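Side-chain contacts in putative D-arabinose 5-phosphate isomerase (Klebsiella pneumoniae subsp. pneumoniae, PDB 3K2V), which probably interconverts D-arabinose 5-phosphate and D-ribulose 5-phosphate, and is represented here by its pair of CBS domains with a CMP-linked 3-deoxy-octulosonic acid bound: residues Ala65-Asp68 with Asp69-Ile73; Val115-Leu118 with Asn119-Ser123. All coordinates share one frame; numbering follows the deposited sequence.

Contact 1: Ala65-Asp68 with Asp69-Ile73; sequences AICD and DDMNI
Cys67 and Ile73 face each other as an antiparallel non-hydrogen-bonded pair, their CA atoms 4.7 Å apart, and beyond them the chain reverses through a type I turn from Asp68 to Met71. Asp68 N donates to Asn72 O at 3.0 Å, while Met71 N closes the turn on Asp68 O. Met71, a selenomethionine, takes a left-handed backbone conformation (phi 62°, psi 28°).

The carboxylate of Asp68 turns one oxygen into the loop. Its CG stands between the backbone N and the carbonyl carbon (chi1 71°), which directs Asp68 OD1 inward to take two backbone N-H groups, from Asp70 N at 2.8 Å and from Asn72 N at 3.0 Å. They arrive from opposite faces of the carboxylate, so OD1 is pinched between them. Asp68 OD2 instead accepts from a water, 2.5 Å away, that also donates to Asp70 OD2 and accepts from Asn72 ND2; this water links two carboxylates that would otherwise probably repel. On the Cys67 side, the bent selenomethionine chain brings Met71 CE to 3.9 Å from Cys67 SG, and both residues also touch His42.

This is a 3:5 beta-hairpin with a type I turn and a G1 bulge at Met71, reinforced by an Asx turn at Asp68; it joins strands 63-67 and 73-78 of a CBS domain.

Contact 2: Val115-Leu118 with Asn119-Ser123; sequences VDAL and NLMQS
The amide of Asn119 lies with one face against the preceding turn of its helix: Val115 O sits almost straight above that face, 3.4 Å from Asn119 CG, and Val115 CG2 lies farther off on the same side. The helix, 114-124, is the helical member of a beta-alpha-beta unit in a CBS domain, between strands 107-108 and 128-133. At the amide edge, close to its plane, a water accepts from Asn119 ND2 at 3.3 Å and donates to Asp116 OD1 at 2.6 Å. This water bridges two flat groups whose planes are turned 52° apart and which do not bond directly, Asp116 OD1 and Asn119 ND2 being 4.1 Å from each other. The water and ND2 lie off opposite faces of the carboxylate. A glycerol, probably from the crystallisation liquor, makes a further weak bond with ND2.

Four successive i to i+4 bonds carry the backbone here, from Asn119 N to Val115 O through to Gln122 N to Leu118 O.

The exposed Asp116 and Asn119 give way round the helix to the buried Ala117, Leu118, Met121 and Gln122. Gln122 CG lies 3.3 Å from Leu118 O, and Gln122 OE1 is hydrogen-bonded to His144 of the second subunit, while Leu118 and Gln122 both pack on Leu147 of that subunit. The partly exposed Leu120 turns to Ile106 and Ile108 of its own chain.

Met121, a selenomethionine, lies back along the helix toward Ala117, which itself touches Ile108. The Met121 chain runs extended through chi2 and bends only at chi3 (-99°), placing Met121 CE 4.2 Å from Ala117 CB and 3.7 Å from Ala117 O.

Contacts 1 and 2 fall in different CBS domains, on opposite sides of the chain's centre; their centres are 24 Å apart and their nearest atoms about 12 Å. Bound sugar nucleotide lies at a similar distance from both, without touching the side chains named: that of Ile73 in contact 1 is about 8 Å from a ligand, that of Met121 in contact 2 about 7 Å. Each also touches residues that line a ligand pocket, Ile73 packing on Leu130 and Met121 on Ile126. Strand 128-133, on which Ile73 packs through Leu130 and Ala132, follows helix 114-124 in the beta-alpha-beta unit, and so is a neighbour of both contacts. Contact 2 meets the second subunit, whereas contact 1 is untouched by it.

Contact 1: Ala65-Asp68 with Asp69-Ile73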
loop_
_atom_site.group_PDB
_atom_site.type_symbol
_atom_site.label_atom_id
_atom_site.label_comp_id
_atom_site.label_asym_id
_atom_site.label_seq_id
_atom_site.Cartn_x
_atom_site.Cartn_y
_atom_site.Cartn_z
ATOM N N ALA A 65 -9.072 -8.625 6.392
ATOM C CA ALA A 65 -9.414 -10.018 6.262
ATOM C C ALA A 65 -10.930 -10.192 6.148
ATOM O O ALA A 65 -11.727 -9.337 6.570
ATOM C CB ALA A 65 -8.887 -10.823 7.511
ATOM N N ILE A 66 -11.310 -11.316 5.574
ATOM C CA ILE A 66 -12.677 -11.782 5.578
ATOM C C ILE A 66 -12.620 -13.124 6.306
ATOM O O ILE A 66 -11.894 -14.035 5.884
ATOM C CB ILE A 66 -13.247 -11.985 4.160
ATOM C CG1 ILE A 66 -13.323 -10.653 3.384
ATOM C CG2 ILE A 66 -14.667 -12.594 4.256
ATOM C CD1 ILE A 66 -12.013 -10.167 2.741
ATOM N N CYS A 67 -13.336 -13.212 7.420
ATOM C CA CYS A 67 -13.284 -14.363 8.332
ATOM C C CYS A 67 -14.661 -14.935 8.571
ATOM O O CYS A 67 -15.660 -14.226 8.508
ATOM C CB CYS A 67 -12.706 -13.938 9.690
ATOM S SG CYS A 67 -10.982 -13.456 9.614
ATOM N N ASP A 68 -14.716 -16.222 8.890
ATOM C CA ASP A 68 -15.953 -16.821 9.356
ATOM C C ASP A 68 -16.146 -16.580 10.863
ATOM O O ASP A 68 -15.341 -15.872 11.496
ATOM C CB ASP A 68 -16.013 -18.300 8.982
ATOM C CG ASP A 68 -15.051 -19.162 9.766
ATOM O OD1 ASP A 68 -14.485 -18.728 10.825
ATOM O OD2 ASP A 68 -14.875 -20.316 9.306
ATOM N N ASP A 69 -17.198 -17.165 11.431
ATOM C CA ASP A 69 -17.553 -16.927 12.833
ATOM C C ASP A 69 -16.540 -17.494 13.803
ATOM O O ASP A 69 -16.550 -17.111 14.950
ATOM C CB ASP A 69 -18.934 -17.501 13.183
ATOM C CG ASP A 69 -20.069 -16.720 12.539
ATOM O OD1 ASP A 69 -19.867 -15.529 12.175
ATOM O OD2 ASP A 69 -21.171 -17.301 12.400
ATOM N N ASP A 70 -15.702 -18.419 13.344
ATOM C CA ASP A 70 -14.633 -18.990 14.163
ATOM C C ASP A 70 -13.295 -18.268 13.991
ATOM O O ASP A 70 -12.268 -18.749 14.471
ATOM C CB ASP A 70 -14.468 -20.474 13.813
ATOM C CG ASP A 70 -15.748 -21.279 14.076
ATOM O OD1 ASP A 70 -16.292 -21.188 15.196
ATOM O OD2 ASP A 70 -16.215 -21.985 13.154
HETATM N N MSE A 71 -13.307 -17.126 13.296
HETATM C CA MSE A 71 -12.095 -16.374 12.954
HETATM C C MSE A 71 -11.126 -17.155 12.065
HETATM O O MSE A 71 -9.927 -16.899 12.074
HETATM C CB MSE A 71 -11.382 -15.833 14.209
HETATM C CG MSE A 71 -12.105 -14.690 14.894
HETATM SE SE MSE A 71 -12.299 -13.090 13.773
HETATM C CE MSE A 71 -10.501 -12.823 13.395
ATOM N N ASN A 72 -11.637 -18.086 11.267
ATOM C CA ASN A 72 -10.845 -18.682 10.218
ATOM C C ASN A 72 -10.844 -17.783 8.988
ATOM O O ASN A 72 -11.856 -17.187 8.640
ATOM C CB ASN A 72 -11.392 -20.046 9.839
ATOM C CG ASN A 72 -11.169 -21.065 10.913
ATOM O OD1 ASN A 72 -10.096 -21.125 11.510
ATOM N ND2 ASN A 72 -12.183 -21.881 11.172
ATOM N N ILE A 73 -9.703 -17.708 8.339
ATOM C CA ILE A 73 -9.500 -16.839 7.193
ATOM C C ILE A 73 -10.204 -17.444 5.988
ATOM O O ILE A 73 -9.943 -18.577 5.631
ATOM C CB ILE A 73 -7.994 -16.736 6.866
ATOM C CG1 ILE A 73 -7.225 -16.108 8.049
ATOM C CG2 ILE A 73 -7.745 -15.949 5.591
ATOM C CD1 ILE A 73 -5.723 -16.466 8.051
HETATM O O HOH W 1 -14.962 -22.342 10.837
#

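Contact 2: Val115-Leu118 with Asn119-Ser123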
loop_
_atom_site.group_PDB
_atom_site.type_symbol
_atom_site.label_atom_id
_atom_site.label_comp_id
_atom_site.label_asym_id
_atom_site.label_seq_id
_atom_site.Cartn_x
_atom_site.Cartn_y
_atom_site.Cartn_z
ATOM N N VAL A 115 12.373 -10.464 10.610
ATOM C CA VAL A 115 13.222 -10.475 9.400
ATOM C C VAL A 115 12.680 -11.412 8.308
ATOM O O VAL A 115 12.736 -11.095 7.113
ATOM C CB VAL A 115 14.707 -10.798 9.691
ATOM C CG1 VAL A 115 14.901 -12.237 10.185
ATOM C CG2 VAL A 115 15.553 -10.522 8.427
ATOM N N ASP A 116 12.142 -12.554 8.718
ATOM C CA ASP A 116 11.604 -13.497 7.751
ATOM C C ASP A 116 10.253 -13.038 7.228
ATOM O O ASP A 116 9.946 -13.258 6.067
ATOM C CB ASP A 116 11.564 -14.900 8.340
ATOM C CG ASP A 116 12.977 -15.445 8.601
ATOM O OD1 ASP A 116 13.825 -15.261 7.704
ATOM O OD2 ASP A 116 13.246 -16.019 9.681
ATOM N N ALA A 117 9.478 -12.350 8.057
ATOM C CA ALA A 117 8.238 -11.715 7.601
ATOM C C ALA A 117 8.554 -10.643 6.548
ATOM O O ALA A 117 7.902 -10.542 5.507
ATOM C CB ALA A 117 7.488 -11.120 8.780
ATOM N N LEU A 118 9.598 -9.860 6.795
ATOM C CA LEU A 118 10.000 -8.825 5.833
ATOM C C LEU A 118 10.401 -9.453 4.505
ATOM O O LEU A 118 10.005 -8.972 3.432
ATOM C CB LEU A 118 11.151 -8.011 6.416
ATOM C CG LEU A 118 11.776 -6.922 5.538
ATOM C CD1 LEU A 118 10.746 -5.838 5.251
ATOM C CD2 LEU A 118 13.005 -6.387 6.259
ATOM N N ASN A 119 11.201 -10.514 4.583
ATOM C CA ASN A 119 11.673 -11.210 3.389
ATOM C C ASN A 119 10.507 -11.754 2.578
ATOM O O ASN A 119 10.504 -11.630 1.354
ATOM C CB ASN A 119 12.663 -12.340 3.738
ATOM C CG ASN A 119 14.064 -11.820 4.074
ATOM O OD1 ASN A 119 14.430 -10.721 3.702
ATOM N ND2 ASN A 119 14.847 -12.628 4.788
ATOM N N LEU A 120 9.507 -12.316 3.260
ATOM C CA LEU A 120 8.308 -12.829 2.597
ATOM C C LEU A 120 7.553 -11.704 1.927
ATOM O O LEU A 120 7.105 -11.838 0.771
ATOM C CB LEU A 120 7.386 -13.559 3.592
ATOM C CG LEU A 120 6.083 -14.110 2.996
ATOM C CD1 LEU A 120 6.384 -15.205 1.946
ATOM C CD2 LEU A 120 5.160 -14.656 4.070
HETATM N N MSE A 121 7.414 -10.586 2.628
HETATM C CA MSE A 121 6.669 -9.450 2.074
HETATM C C MSE A 121 7.373 -8.894 0.829
HETATM O O MSE A 121 6.724 -8.581 -0.176
HETATM C CB MSE A 121 6.442 -8.364 3.136
HETATM C CG MSE A 121 5.369 -8.746 4.160
HETATM SE SE MSE A 121 4.839 -7.276 5.397
HETATM C CE MSE A 121 5.887 -7.750 6.957
ATOM N N GLN A 122 8.701 -8.804 0.902
ATOM C CA GLN A 122 9.521 -8.369 -0.229
ATOM C C GLN A 122 9.363 -9.300 -1.400
ATOM O O GLN A 122 9.169 -8.844 -2.511
ATOM C CB GLN A 122 11.011 -8.342 0.136
ATOM C CG GLN A 122 11.402 -7.183 0.993
ATOM C CD GLN A 122 11.320 -5.889 0.245
ATOM O OE1 GLN A 122 10.354 -5.132 0.407
ATOM N NE2 GLN A 122 12.305 -5.631 -0.615
ATOM N N SER A 123 9.466 -10.602 -1.153
ATOM C CA SER A 123 9.411 -11.569 -2.242
ATOM C C SER A 123 8.021 -11.681 -2.857
ATOM O O SER A 123 7.902 -11.992 -4.043
ATOM C CB SER A 123 9.945 -12.931 -1.821
ATOM O OG SER A 123 9.026 -13.633 -1.029
HETATM O O HOH W 2 13.462 -15.565 5.162
#